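Local coordinates for DNA-binding protein reb1 (PDB 5EYB) that binds specific DNA sites, including replication fork barriers of the rDNA spacer, and helps terminate transcription by RNA polymerase I, at residues H112-D117 with P135-M140; N28-Q31 with D36-Q39; L235-E240 with T254-M259; Q285-L290 with L324-N329. One frame throughout, in Å; residues are numbered along the deposited sequence.

Contact 1. Residues H112-D117 with P135-M140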
loop_
_atom_site.group_PDB
_atom_site.type_symbol
_atom_site.label_atom_id
_atom_site.label_comp_id
_atom_site.label_asym_id
_atom_site.label_seq_id
_atom_site.Cartn_x
_atom_site.Cartn_y
_atom_site.Cartn_z
ATOM N N HIS A 112 -19.745 5.863 -23.551
ATOM C CA HIS A 112 -20.666 6.954 -23.842
ATOM C C HIS A 112 -21.306 6.781 -25.217
ATOM O O HIS A 112 -22.471 7.112 -25.402
ATOM C CB HIS A 112 -19.952 8.306 -23.752
ATOM N N ASN A 113 -20.546 6.257 -26.174
ATOM C CA ASN A 113 -21.084 5.969 -27.501
ATOM C C ASN A 113 -22.068 4.807 -27.456
ATOM O O ASN A 113 -23.139 4.857 -28.062
ATOM C CB ASN A 113 -19.953 5.671 -28.491
ATOM C CG ASN A 113 -19.197 6.917 -28.898
ATOM O OD1 ASN A 113 -19.286 7.957 -28.239
ATOM N ND2 ASN A 113 -18.450 6.823 -29.988
ATOM N N PHE A 114 -21.705 3.771 -26.708
ATOM C CA PHE A 114 -22.535 2.577 -26.581
ATOM C C PHE A 114 -23.816 2.872 -25.806
ATOM O O PHE A 114 -24.869 2.305 -26.094
ATOM C CB PHE A 114 -21.749 1.451 -25.901
ATOM C CG PHE A 114 -22.527 0.174 -25.740
ATOM C CD1 PHE A 114 -22.585 -0.754 -26.766
ATOM C CD2 PHE A 114 -23.193 -0.104 -24.558
ATOM C CE1 PHE A 114 -23.297 -1.930 -26.618
ATOM C CE2 PHE A 114 -23.906 -1.278 -24.407
ATOM C CZ PHE A 114 -23.957 -2.190 -25.438
ATOM N N ILE A 115 -23.719 3.760 -24.824
ATOM C CA ILE A 115 -24.873 4.122 -24.010
ATOM C C ILE A 115 -25.858 5.031 -24.756
ATOM O O ILE A 115 -27.066 4.897 -24.569
ATOM C CB ILE A 115 -24.444 4.813 -22.705
ATOM N N MET A 116 -25.346 5.959 -25.574
ATOM C CA MET A 116 -26.184 6.838 -26.402
ATOM C C MET A 116 -26.915 5.989 -27.434
ATOM O O MET A 116 -28.095 6.207 -27.725
ATOM C CB MET A 116 -25.345 7.941 -27.081
ATOM C CG MET A 116 -24.827 9.037 -26.124
ATOM S SD MET A 116 -26.127 9.922 -25.242
ATOM C CE MET A 116 -26.889 10.862 -26.580
ATOM N N ASP A 117 -26.199 5.015 -27.983
ATOM C CA ASP A 117 -26.821 4.015 -28.834
ATOM C C ASP A 117 -27.636 3.091 -27.933
ATOM O O ASP A 117 -27.371 3.008 -26.737
ATOM C CB ASP A 117 -25.769 3.239 -29.635
ATOM C CG ASP A 117 -26.365 2.509 -30.837
ATOM O OD1 ASP A 117 -25.708 2.463 -31.902
ATOM O OD2 ASP A 117 -27.488 1.973 -30.715
ATOM N N PRO A 135 -25.512 -9.944 -21.919
ATOM C CA PRO A 135 -26.167 -10.184 -23.210
ATOM C C PRO A 135 -25.210 -10.046 -24.391
ATOM O O PRO A 135 -24.057 -9.653 -24.209
ATOM C CB PRO A 135 -27.247 -9.101 -23.260
ATOM C CG PRO A 135 -26.696 -7.998 -22.422
ATOM C CD PRO A 135 -25.955 -8.678 -21.306
ATOM N N LYS A 136 -25.696 -10.359 -25.588
ATOM C CA LYS A 136 -24.876 -10.315 -26.794
ATOM C C LYS A 136 -24.409 -8.898 -27.132
ATOM O O LYS A 136 -23.328 -8.712 -27.692
ATOM C CB LYS A 136 -25.646 -10.905 -27.977
ATOM N N THR A 137 -25.226 -7.905 -26.793
ATOM C CA THR A 137 -24.881 -6.512 -27.053
ATOM C C THR A 137 -23.685 -6.089 -26.211
ATOM O O THR A 137 -22.802 -5.376 -26.685
ATOM C CB THR A 137 -26.058 -5.565 -26.760
ATOM O OG1 THR A 137 -26.305 -5.527 -25.350
ATOM C CG2 THR A 137 -27.312 -6.031 -27.480
ATOM N N ILE A 138 -23.668 -6.532 -24.957
ATOM C CA ILE A 138 -22.553 -6.251 -24.059
ATOM C C ILE A 138 -21.318 -7.029 -24.498
ATOM O O ILE A 138 -20.206 -6.505 -24.488
ATOM C CB ILE A 138 -22.901 -6.601 -22.597
ATOM C CG1 ILE A 138 -23.909 -5.599 -22.042
ATOM C CG2 ILE A 138 -21.660 -6.594 -21.727
ATOM C CD1 ILE A 138 -23.398 -4.177 -22.026
ATOM N N ARG A 139 -21.528 -8.279 -24.896
ATOM C CA ARG A 139 -20.448 -9.133 -25.372
ATOM C C ARG A 139 -19.799 -8.541 -26.619
ATOM O O ARG A 139 -18.594 -8.685 -26.834
ATOM C CB ARG A 139 -20.968 -10.545 -25.664
ATOM N N MET A 140 -20.606 -7.870 -27.434
ATOM C CA MET A 140 -20.112 -7.246 -28.653
ATOM C C MET A 140 -19.413 -5.927 -28.333
ATOM O O MET A 140 -18.463 -5.534 -29.013
ATOM C CB MET A 140 -21.257 -7.024 -29.644
ATOM C CG MET A 140 -20.797 -6.827 -31.079
ATOM S SD MET A 140 -19.868 -8.242 -31.705
ATOM C CE MET A 140 -19.227 -7.573 -33.238
#

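Contact 2. Residues N28-Q31 with D36-Q39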
loop_
_atom_site.group_PDB
_atom_site.type_symbol
_atom_site.label_atom_id
_atom_site.label_comp_id
_atom_site.label_asym_id
_atom_site.label_seq_id
_atom_site.Cartn_x
_atom_site.Cartn_y
_atom_site.Cartn_z
ATOM N N ASN A 28 -2.888 29.608 -16.967
ATOM C CA ASN A 28 -3.501 30.860 -16.540
ATOM C C ASN A 28 -2.658 31.558 -15.483
ATOM O O ASN A 28 -2.634 32.785 -15.399
ATOM C CB ASN A 28 -4.912 30.608 -16.007
ATOM C CG ASN A 28 -5.852 30.084 -17.074
ATOM O OD1 ASN A 28 -5.759 30.464 -18.244
ATOM N ND2 ASN A 28 -6.763 29.204 -16.678
ATOM N N PHE A 29 -1.969 30.756 -14.678
ATOM C CA PHE A 29 -1.071 31.266 -13.653
ATOM C C PHE A 29 0.080 32.043 -14.277
ATOM O O PHE A 29 0.429 33.130 -13.817
ATOM C CB PHE A 29 -0.533 30.116 -12.805
ATOM C CG PHE A 29 0.456 30.541 -11.759
ATOM C CD1 PHE A 29 0.030 31.138 -10.585
ATOM C CD2 PHE A 29 1.811 30.334 -11.945
ATOM C CE1 PHE A 29 0.937 31.525 -9.621
ATOM C CE2 PHE A 29 2.723 30.719 -10.983
ATOM C CZ PHE A 29 2.285 31.314 -9.820
ATOM N N CYS A 30 0.664 31.476 -15.329
ATOM C CA CYS A 30 1.776 32.107 -16.029
ATOM C C CYS A 30 1.354 33.414 -16.686
ATOM O O CYS A 30 2.068 34.414 -16.612
ATOM C CB CYS A 30 2.355 31.157 -17.081
ATOM S SG CYS A 30 3.314 29.777 -16.408
ATOM N N GLN A 31 0.191 33.401 -17.329
ATOM C CA GLN A 31 -0.322 34.588 -18.007
ATOM C C GLN A 31 -0.644 35.698 -17.015
ATOM O O GLN A 31 -0.471 36.878 -17.314
ATOM C CB GLN A 31 -1.566 34.242 -18.828
ATOM C CG GLN A 31 -1.279 33.430 -20.081
ATOM C CD GLN A 31 -0.440 34.195 -21.087
ATOM O OE1 GLN A 31 0.786 34.086 -21.099
ATOM N NE2 GLN A 31 -1.099 34.973 -21.938
ATOM N N ASP A 36 7.148 32.355 -16.980
ATOM C CA ASP A 36 7.363 31.269 -17.922
ATOM C C ASP A 36 7.324 29.943 -17.174
ATOM O O ASP A 36 7.489 29.909 -15.956
ATOM C CB ASP A 36 8.697 31.446 -18.654
ATOM C CG ASP A 36 8.929 30.387 -19.714
ATOM O OD1 ASP A 36 7.943 29.789 -20.194
ATOM O OD2 ASP A 36 10.102 30.152 -20.071
ATOM N N HIS A 37 7.096 28.855 -17.905
ATOM C CA HIS A 37 7.072 27.523 -17.313
ATOM C C HIS A 37 8.422 27.145 -16.708
ATOM O O HIS A 37 8.496 26.293 -15.825
ATOM C CB HIS A 37 6.652 26.484 -18.355
ATOM C CG HIS A 37 5.176 26.434 -18.595
ATOM N ND1 HIS A 37 4.275 27.163 -17.848
ATOM C CD2 HIS A 37 4.442 25.741 -19.496
ATOM C CE1 HIS A 37 3.050 26.921 -18.279
ATOM N NE2 HIS A 37 3.123 26.062 -19.278
ATOM N N THR A 38 9.487 27.782 -17.179
ATOM C CA THR A 38 10.811 27.545 -16.620
ATOM C C THR A 38 10.943 28.197 -15.246
ATOM O O THR A 38 11.604 27.663 -14.356
ATOM C CB THR A 38 11.921 28.078 -17.542
ATOM O OG1 THR A 38 11.813 29.503 -17.649
ATOM C CG2 THR A 38 11.809 27.452 -18.926
ATOM N N GLN A 39 10.306 29.352 -15.081
ATOM C CA GLN A 39 10.363 30.083 -13.820
ATOM C C GLN A 39 9.590 29.357 -12.729
ATOM O O GLN A 39 9.984 29.370 -11.564
ATOM C CB GLN A 39 9.818 31.498 -13.996
ATOM C CG GLN A 39 10.641 32.357 -14.936
ATOM C CD GLN A 39 10.034 33.725 -15.148
ATOM O OE1 GLN A 39 9.232 33.925 -16.058
ATOM N NE2 GLN A 39 10.412 34.679 -14.304
#

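Contact 3. Residues L235-E240 with T254-M259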
loop_
_atom_site.group_PDB
_atom_site.type_symbol
_atom_site.label_atom_id
_atom_site.label_comp_id
_atom_site.label_asym_id
_atom_site.label_seq_id
_atom_site.Cartn_x
_atom_site.Cartn_y
_atom_site.Cartn_z
ATOM N N LEU A 235 8.941 -14.812 11.601
ATOM C CA LEU A 235 10.120 -15.391 10.974
ATOM C C LEU A 235 10.010 -16.907 10.877
ATOM O O LEU A 235 10.578 -17.524 9.978
ATOM C CB LEU A 235 11.374 -15.005 11.750
ATOM C CG LEU A 235 11.649 -13.504 11.765
ATOM C CD1 LEU A 235 12.820 -13.172 12.672
ATOM C CD2 LEU A 235 11.906 -13.032 10.347
ATOM N N GLN A 236 9.278 -17.505 11.812
ATOM C CA GLN A 236 9.124 -18.951 11.834
ATOM C C GLN A 236 8.205 -19.427 10.713
ATOM O O GLN A 236 8.404 -20.510 10.162
ATOM C CB GLN A 236 8.590 -19.415 13.194
ATOM N N ILE A 237 7.207 -18.615 10.367
ATOM C CA ILE A 237 6.216 -19.021 9.374
ATOM C C ILE A 237 6.698 -18.810 7.941
ATOM O O ILE A 237 6.249 -19.501 7.029
ATOM C CB ILE A 237 4.877 -18.278 9.572
ATOM C CG1 ILE A 237 5.103 -16.783 9.763
ATOM C CG2 ILE A 237 4.148 -18.820 10.778
ATOM C CD1 ILE A 237 5.001 -15.991 8.501
ATOM N N VAL A 238 7.608 -17.862 7.739
ATOM C CA VAL A 238 8.179 -17.644 6.413
ATOM C C VAL A 238 9.198 -18.736 6.112
ATOM O O VAL A 238 9.476 -19.038 4.951
ATOM C CB VAL A 238 8.835 -16.255 6.287
ATOM C CG1 VAL A 238 7.778 -15.171 6.367
ATOM C CG2 VAL A 238 9.889 -16.056 7.362
ATOM N N ALA A 239 9.740 -19.331 7.170
ATOM C CA ALA A 239 10.653 -20.459 7.044
ATOM C C ALA A 239 9.889 -21.714 6.634
ATOM O O ALA A 239 10.460 -22.643 6.064
ATOM C CB ALA A 239 11.401 -20.686 8.345
ATOM N N GLU A 240 8.594 -21.735 6.927
ATOM C CA GLU A 240 7.729 -22.819 6.485
ATOM C C GLU A 240 6.803 -22.346 5.367
ATOM O O GLU A 240 5.716 -21.825 5.622
ATOM C CB GLU A 240 6.912 -23.369 7.656
ATOM N N THR A 254 -1.013 -13.775 2.351
ATOM C CA THR A 254 -2.361 -14.006 2.857
ATOM C C THR A 254 -2.360 -15.191 3.819
ATOM O O THR A 254 -2.988 -15.145 4.877
ATOM C CB THR A 254 -3.367 -14.258 1.721
ATOM O OG1 THR A 254 -3.422 -13.111 0.866
ATOM C CG2 THR A 254 -4.750 -14.513 2.289
ATOM N N LEU A 255 -1.643 -16.249 3.454
ATOM C CA LEU A 255 -1.519 -17.403 4.336
ATOM C C LEU A 255 -0.653 -17.055 5.541
ATOM O O LEU A 255 -0.918 -17.509 6.652
ATOM C CB LEU A 255 -0.934 -18.605 3.592
ATOM C CG LEU A 255 -0.773 -19.892 4.410
ATOM C CD1 LEU A 255 -2.123 -20.399 4.900
ATOM C CD2 LEU A 255 -0.044 -20.964 3.604
ATOM N N VAL A 256 0.375 -16.242 5.312
ATOM C CA VAL A 256 1.273 -15.796 6.372
ATOM C C VAL A 256 0.512 -15.074 7.482
ATOM O O VAL A 256 0.717 -15.344 8.666
ATOM C CB VAL A 256 2.372 -14.868 5.812
ATOM C CG1 VAL A 256 2.900 -13.927 6.888
ATOM C CG2 VAL A 256 3.493 -15.686 5.180
ATOM N N ALA A 257 -0.373 -14.164 7.091
ATOM C CA ALA A 257 -1.176 -13.418 8.051
ATOM C C ALA A 257 -2.153 -14.332 8.785
ATOM O O ALA A 257 -2.385 -14.177 9.984
ATOM C CB ALA A 257 -1.925 -12.298 7.351
ATOM N N GLN A 258 -2.724 -15.285 8.057
ATOM C CA GLN A 258 -3.671 -16.227 8.635
ATOM C C GLN A 258 -3.041 -17.025 9.775
ATOM O O GLN A 258 -3.650 -17.198 10.832
ATOM C CB GLN A 258 -4.202 -17.177 7.559
ATOM C CG GLN A 258 -5.052 -18.317 8.101
ATOM C CD GLN A 258 -5.424 -19.325 7.030
ATOM O OE1 GLN A 258 -5.532 -18.983 5.851
ATOM N NE2 GLN A 258 -5.612 -20.577 7.434
ATOM N N MET A 259 -1.818 -17.498 9.560
ATOM C CA MET A 259 -1.122 -18.300 10.561
ATOM C C MET A 259 -0.626 -17.460 11.736
ATOM O O MET A 259 -0.613 -17.927 12.874
ATOM C CB MET A 259 0.047 -19.048 9.924
ATOM C CG MET A 259 -0.373 -20.091 8.903
ATOM S SD MET A 259 1.030 -21.019 8.255
ATOM C CE MET A 259 1.807 -19.789 7.214
#

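Contact 4. Residues Q285-L290 with L324-N329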
loop_
_atom_site.group_PDB
_atom_site.type_symbol
_atom_site.label_atom_id
_atom_site.label_comp_id
_atom_site.label_asym_id
_atom_site.label_seq_id
_atom_site.Cartn_x
_atom_site.Cartn_y
_atom_site.Cartn_z
ATOM N N GLN A 285 32.775 -8.218 16.866
ATOM C CA GLN A 285 32.705 -6.982 17.639
ATOM C C GLN A 285 31.326 -6.342 17.554
ATOM O O GLN A 285 30.837 -5.777 18.532
ATOM C CB GLN A 285 33.767 -5.985 17.161
ATOM C CG GLN A 285 35.199 -6.503 17.219
ATOM C CD GLN A 285 35.573 -7.349 16.011
ATOM O OE1 GLN A 285 34.718 -7.705 15.199
ATOM N NE2 GLN A 285 36.856 -7.671 15.889
ATOM N N GLU A 286 30.704 -6.432 16.383
ATOM C CA GLU A 286 29.382 -5.851 16.173
ATOM C C GLU A 286 28.327 -6.572 17.009
ATOM O O GLU A 286 27.437 -5.940 17.581
ATOM C CB GLU A 286 29.008 -5.895 14.690
ATOM N N ASN A 287 28.435 -7.896 17.080
ATOM C CA ASN A 287 27.525 -8.699 17.891
ATOM C C ASN A 287 27.677 -8.405 19.378
ATOM O O ASN A 287 26.690 -8.353 20.110
ATOM C CB ASN A 287 27.747 -10.189 17.631
ATOM C CG ASN A 287 27.138 -10.649 16.323
ATOM O OD1 ASN A 287 26.140 -10.097 15.861
ATOM N ND2 ASN A 287 27.736 -11.670 15.719
ATOM N N VAL A 288 28.919 -8.216 19.814
ATOM C CA VAL A 288 29.207 -7.888 21.207
ATOM C C VAL A 288 28.532 -6.586 21.620
ATOM O O VAL A 288 27.837 -6.533 22.635
ATOM C CB VAL A 288 30.719 -7.761 21.461
ATOM C CG1 VAL A 288 30.976 -7.229 22.861
ATOM C CG2 VAL A 288 31.407 -9.098 21.261
ATOM N N TRP A 289 28.741 -5.543 20.824
ATOM C CA TRP A 289 28.170 -4.232 21.105
ATOM C C TRP A 289 26.654 -4.304 21.236
ATOM O O TRP A 289 26.070 -3.703 22.138
ATOM C CB TRP A 289 28.552 -3.231 20.012
ATOM C CG TRP A 289 27.913 -1.886 20.191
ATOM C CD1 TRP A 289 28.407 -0.830 20.901
ATOM C CD2 TRP A 289 26.657 -1.457 19.657
ATOM N NE1 TRP A 289 27.536 0.231 20.839
ATOM C CE2 TRP A 289 26.453 -0.130 20.081
ATOM C CE3 TRP A 289 25.683 -2.067 18.861
ATOM C CZ2 TRP A 289 25.316 0.600 19.735
ATOM C CZ3 TRP A 289 24.558 -1.344 18.518
ATOM C CH2 TRP A 289 24.381 -0.026 18.954
ATOM N N LEU A 290 26.024 -5.049 20.333
ATOM C CA LEU A 290 24.575 -5.200 20.346
ATOM C C LEU A 290 24.108 -5.915 21.607
ATOM O O LEU A 290 23.189 -5.458 22.282
ATOM C CB LEU A 290 24.102 -5.958 19.108
ATOM C CG LEU A 290 22.596 -6.205 19.010
ATOM C CD1 LEU A 290 21.828 -4.899 19.124
ATOM C CD2 LEU A 290 22.250 -6.920 17.713
ATOM N N LEU A 324 16.717 -5.923 15.604
ATOM C CA LEU A 324 15.817 -6.944 16.132
ATOM C C LEU A 324 16.006 -8.250 15.381
ATOM O O LEU A 324 16.041 -9.321 15.980
ATOM C CB LEU A 324 14.357 -6.498 16.041
ATOM C CG LEU A 324 13.757 -5.776 17.248
ATOM C CD1 LEU A 324 14.463 -4.462 17.489
ATOM C CD2 LEU A 324 12.276 -5.542 17.038
ATOM N N PHE A 325 16.126 -8.150 14.063
ATOM C CA PHE A 325 16.365 -9.315 13.227
ATOM C C PHE A 325 17.651 -10.018 13.640
ATOM O O PHE A 325 17.693 -11.244 13.738
ATOM C CB PHE A 325 16.432 -8.910 11.755
ATOM C CG PHE A 325 16.657 -10.060 10.821
ATOM C CD1 PHE A 325 15.641 -10.965 10.555
ATOM C CD2 PHE A 325 17.884 -10.237 10.204
ATOM C CE1 PHE A 325 15.846 -12.029 9.691
ATOM C CE2 PHE A 325 18.096 -11.298 9.339
ATOM C CZ PHE A 325 17.076 -12.194 9.082
ATOM N N GLN A 326 18.691 -9.231 13.892
ATOM C CA GLN A 326 19.985 -9.778 14.279
ATOM C C GLN A 326 19.930 -10.427 15.657
ATOM O O GLN A 326 20.554 -11.461 15.894
ATOM C CB GLN A 326 21.056 -8.688 14.254
ATOM C CG GLN A 326 22.444 -9.177 14.648
ATOM C CD GLN A 326 23.018 -10.183 13.664
ATOM O OE1 GLN A 326 22.528 -10.326 12.543
ATOM N NE2 GLN A 326 24.066 -10.883 14.080
ATOM N N PHE A 327 19.176 -9.812 16.562
ATOM C CA PHE A 327 19.019 -10.344 17.908
ATOM C C PHE A 327 18.290 -11.689 17.889
ATOM O O PHE A 327 18.636 -12.594 18.649
ATOM C CB PHE A 327 18.273 -9.343 18.793
ATOM C CG PHE A 327 18.122 -9.786 20.221
ATOM C CD1 PHE A 327 19.204 -10.289 20.925
ATOM C CD2 PHE A 327 16.902 -9.683 20.864
ATOM C CE1 PHE A 327 19.069 -10.690 22.238
ATOM C CE2 PHE A 327 16.761 -10.082 22.176
ATOM C CZ PHE A 327 17.847 -10.587 22.865
ATOM N N ILE A 328 17.291 -11.815 17.018
ATOM C CA ILE A 328 16.544 -13.062 16.875
ATOM C C ILE A 328 17.474 -14.204 16.473
ATOM O O ILE A 328 17.444 -15.284 17.068
ATOM C CB ILE A 328 15.413 -12.942 15.828
ATOM C CG1 ILE A 328 14.406 -11.866 16.232
ATOM C CG2 ILE A 328 14.701 -14.275 15.655
ATOM C CD1 ILE A 328 13.701 -12.168 17.512
ATOM N N ASN A 329 18.308 -13.956 15.469
ATOM C CA ASN A 329 19.218 -14.977 14.967
ATOM C C ASN A 329 20.308 -15.328 15.972
ATOM O O ASN A 329 20.774 -16.465 16.019
ATOM C CB ASN A 329 19.849 -14.524 13.650
ATOM C CG ASN A 329 18.827 -14.360 12.543
ATOM O OD1 ASN A 329 17.625 -14.286 12.798
ATOM N ND2 ASN A 329 19.302 -14.304 11.304
#

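Contact 1. Residues H112-D117 with P135-M140
Phe114 bridges the two helices here with its ring. It is the one residue of 112-117 that touches 135-140, and it meets two residues there, Thr137 and Ile138. The nearest CA atoms, of Phe114 and Ile138, are 9.2 Å apart.

The apolar part is between Phe114 and Ile138. CD1 of Ile138 lies 3.8 Å from Phe114 CE2, and CZ is almost as close. The two side chains cross at about a right angle. CB of Ile138 points away from helix 101-116, and the bend of its longer branch (chi2 -61°) helps turn CD1 back to the ring.

The polar part is on the backbone of Thr137. Thr137 O is 3.5 Å from Phe114 CE1 and 3.6 Å from Phe114 CZ, approaching the ring obliquely. Thr137 OG1 adds a looser contact, 4.1 Å from Phe114 CZ. With CG anti to the backbone N (chi1 -179°), Phe114 extends across to Thr137 and Ile138.

Phe141 also meets the Phe114 ring, while Trp120 touches both Thr137 and Ile138. The contact joins helices 101-116 and 136-147 of the second Myb-associated domain. No hydrogen bond crosses between the segments, so the join rests on dispersion and on a carbonyl oxygen set obliquely against the ring.

Contact 2. Residues N28-Q31 with D36-Q39
Cys30 points its thiol at the edge of the His37 imidazole. SG lies near the ring plane, 76° off the ring normal and 4.1 Å from the His37 ring centroid. The nearest ring atom is ND1, 3.1 Å from Cys30 SG, with CE1 next. This is a sulfur-aromatic contact at the ring edge. Cys30 SG is anti to its own carbonyl carbon (chi1 -73°), which aims it at the start of the next helix. There Cys30 SG also approaches the backbone, 4.1 Å from Asp36 C.

Asp36 is the N-cap of helix 37-43, and three bonds within 36-39 shape this helix start. His37 N donates to Asp36 OD1 at 2.6 Å, from above the carboxylate plane. Thr38 OG1 donates to Asp36 OD2 at 3.0 Å, also out of that plane. Asp36 N donates to Gln39 OE1 at 2.8 Å, which is one half of a capping box. Both carboxylate oxygens are thus held, and the first turn that carries His37 is tied down.

Val40, further along helix 37-43, packs on both Cys30 and Phe29. This is a short connection between two consecutive helices, 16-32 and 37-43, in the first Myb-associated domain, whose family is grouped with helix-turn-helix proteins.

Contact 3. Residues L235-E240 with T254-M259
Ile237 meets Val256 and Met259 with no flat group in between, so the contact has no stacked face or ring edge. It is made of branched and flexible aliphatic side chains, with one thioether. Ile237 is the central piece and works with two branches.

The longer branch ends in CD1, which points into the fork of Val256. Ile237 CD1 is 3.4 Å from Val256 CG1 and 3.7 Å from Val256 CG2, so it touches both methyls. The two side chains cross at about a right angle. Ile237 CG1 sits between its backbone N and carbonyl carbon (chi1 47°), which sends CD1 toward Val256 and leaves CG2 on the Met259 side.

Met259 lies alongside Ile237, and the two run past each other in opposite directions. The Met259 chain bends at the sulfur (chi3 -72°), bringing CE to 4.2 Å from Ile237 CB. Met259 CB is also 4.2 Å from Ile237 CG2. Val238 adds a looser touch, with CG1 4.5 Å from Val256 CG2. The backbones come close, at 6.6 Å between Ile237 CA and Val256 CA.

The contact joins helices 228-238 and 253-260 of the second Myb-type repeat. Helix 253-260 opens the predicted helix-turn-helix motif. Helix 265-275 packs against both: Val256 touches Cys268, Val238 touches Phe272 and Leu235 touches Leu275. Together they form the three-helix bundle of a Myb repeat. Leu235 also packs on Phe325 and Ile328 of helix 320-333.

Contact 4. Residues Q285-L290 with L324-N329
Asn287 and Gln326 join their side-chain amides by one hydrogen bond. Gln326 NE2 donates to Asn287 OD1 at 2.8 Å, with a bent N-H...acceptor angle of 138°. The two amide planes are nearly parallel, but the bond does not lie in either: the donor is tilted from the carbonyl plane of Asn287, and OD1 is tilted more from the amide plane of Gln326. The side chains themselves cross at about a right angle.

Leu290 makes the apolar half of the first shell. Leu290 CD2 lies 3.8 Å from Gln326 CG and 4.1 Å from Gln326 CB. Leu290 CD2 is also 4.4 Å from Phe327 N, a loose approach. Gln326 therefore serves both neighbours: its methylenes pack on Leu290 and its amide turns to Asn287. A bend at chi2 (65°) separates the two parts.

The helices behind these side chains run almost perpendicular, with 99° between the directions of segments 285-290 and 324-329. Their axes pass 11.2 Å apart, and the contact is made by side chains. Phe282 touches Asn287, Leu290 and Gln326. Met323 and Trp307 also pack on Leu290, and Leu330 on Asn287. On the same helix, between Asn287 and Leu290 in sequence, Trp289 NE1 is hydrogen-bonded to Glu313.

The contact ties helix 284-299 to helix 320-333 in the C-terminal part of the chain. Its polar core is neutral. A buried asparagine oxygen is satisfied by a glutamine N-H, and this directional bond links the helices amid largely apolar packing.

How the contacts relate
From the N terminus, contact 2 comes first and closes the short turn between helices 16-32 and 37-43. Contact 1 follows and closes the stretch holding helix 122-129. Contact 3 then closes a loop that is partly unmodelled, in the second Myb-type repeat. Contact 4 spans the longest insert, which includes helix 307-314. All four are in series; none nests in or crosses another. Contacts 1 and 2 lie in different Myb-associated domains, with centres 43 Å apart. Contacts 3 and 4 do touch: Leu235 of contact 3 packs on Phe325 and Ile328 of contact 4, joining the repeat to the C-terminal helices. Contacts 1 and 3 come nearest the DNA.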